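Local coordinates for endo-polygalacturonase (Pectobacterium carotovorum subsp. carotovorum, PDB 1BHE), which hydrolyses the alpha-1,4 linkages of polygalacturonic acid, an activity involved in the maceration and soft-rotting of plant tissue, at residues N78-S81 against F82-A85. Residues are numbered along the deposited sequence; the frame is centred on the assembly and turned at random.
Sequences NAKS and FENA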
loop_
_atom_site.group_PDB
_atom_site.type_symbol
_atom_site.label_atom_id
_atom_site.label_comp_id
_atom_site.label_asym_id
_atom_site.label_seq_id
_atom_site.Cartn_x
_atom_site.Cartn_y
_atom_site.Cartn_z
ATOM N N ASN A 78 15.859 10.484 11.711
ATOM C CA ASN A 78 17.144 9.942 12.115
ATOM C C ASN A 78 17.274 8.507 11.625
ATOM O O ASN A 78 16.462 7.656 11.985
ATOM C CB ASN A 78 17.268 9.992 13.648
ATOM C CG ASN A 78 18.691 9.665 14.072
ATOM O OD1 ASN A 78 19.064 8.496 14.129
ATOM N ND2 ASN A 78 19.496 10.698 14.291
ATOM N N ALA A 79 18.289 8.226 10.819
ATOM C CA ALA A 79 18.456 6.898 10.242
ATOM C C ALA A 79 18.865 5.847 11.256
ATOM O O ALA A 79 18.326 4.738 11.251
ATOM C CB ALA A 79 19.440 6.967 9.083
ATOM N N LYS A 80 19.763 6.182 12.182
ATOM C CA LYS A 80 20.184 5.249 13.221
ATOM C C LYS A 80 19.033 4.817 14.116
ATOM O O LYS A 80 18.988 3.667 14.565
ATOM C CB LYS A 80 21.319 5.835 14.069
ATOM C CG LYS A 80 21.830 4.881 15.135
ATOM C CD LYS A 80 23.030 5.446 15.884
ATOM C CE LYS A 80 23.554 4.415 16.880
ATOM N NZ LYS A 80 23.893 5.059 18.182
ATOM N N SER A 81 18.038 5.672 14.331
ATOM C CA SER A 81 16.877 5.344 15.135
ATOM C C SER A 81 16.038 4.202 14.572
ATOM O O SER A 81 15.330 3.564 15.350
ATOM C CB SER A 81 15.988 6.582 15.324
ATOM O OG SER A 81 16.576 7.459 16.271
ATOM N N PHE A 82 16.082 3.945 13.271
ATOM C CA PHE A 82 15.318 2.887 12.636
ATOM C C PHE A 82 16.163 1.701 12.193
ATOM O O PHE A 82 15.638 0.764 11.577
ATOM C CB PHE A 82 14.576 3.466 11.405
ATOM C CG PHE A 82 13.451 4.387 11.796
ATOM C CD1 PHE A 82 13.674 5.730 12.032
ATOM C CD2 PHE A 82 12.161 3.894 11.945
ATOM C CE1 PHE A 82 12.639 6.568 12.418
ATOM C CE2 PHE A 82 11.125 4.722 12.319
ATOM C CZ PHE A 82 11.358 6.064 12.560
ATOM N N GLU A 83 17.471 1.709 12.453
ATOM C CA GLU A 83 18.314 0.610 11.979
ATOM C C GLU A 83 18.039 -0.692 12.725
ATOM O O GLU A 83 17.657 -0.681 13.895
ATOM C CB GLU A 83 19.803 0.958 12.096
ATOM C CG GLU A 83 20.373 0.822 13.497
ATOM C CD GLU A 83 21.827 1.233 13.615
ATOM O OE1 GLU A 83 22.346 1.884 12.686
ATOM O OE2 GLU A 83 22.456 0.917 14.644
ATOM N N ASN A 84 18.284 -1.813 12.043
ATOM C CA ASN A 84 18.140 -3.118 12.690
ATOM C C ASN A 84 19.524 -3.769 12.759
ATOM O O ASN A 84 19.691 -4.893 13.220
ATOM C CB ASN A 84 17.108 -4.020 12.036
ATOM C CG ASN A 84 17.189 -4.142 10.535
ATOM O OD1 ASN A 84 18.270 -4.205 9.942
ATOM N ND2 ASN A 84 16.034 -4.186 9.877
ATOM N N ALA A 85 20.532 -3.018 12.329
ATOM C CA ALA A 85 21.926 -3.448 12.394
ATOM C C ALA A 85 22.821 -2.226 12.219
ATOM O O ALA A 85 22.380 -1.202 11.701
ATOM C CB ALA A 85 22.223 -4.518 11.361
#
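Two successive i+3 to i backbone bonds wind F82 and E83 back onto A79 and K80: F82 N donates to A79 O (3.1 Å), and E83 N to K80 O at 3.3 Å with a nearly straight N-H (163°). Both donors stand above the carbonyl planes. At the start of the turns, N78 OD1 reaches forward to S81 N (3.0 Å), which lies in the carbonyl plane and on a lone pair, an Asx motif; S81 OG adds only a weak bond to the same oxygen. N78 ND2 is bonded to Q128 OE1, so both ends of the amide are engaged.

The side-chain contacts are looser and mostly bring carbon against oxygen. With CG beside the backbone N (chi1 -71°), the buried F82 ring presents its edge at CD1 to N78 O, 3.4 Å away. K80 and E83 run side by side, pointing the same way; K80 CG lies 3.9 Å from E83 OE1, whereas K80 NZ and E83 OE2 stay 5.6 Å apart. E83 OE1 instead accepts from S87 N.

In the loop between strands 72-75 and 92-93 of the family 28 parallel beta-helix, these overlapping turns thus rely internally on main-chain bonds and one asparagine oxygen, D129 and D100 bonding their backbone from outside, while lysine and glutamate offer at most long-range attraction.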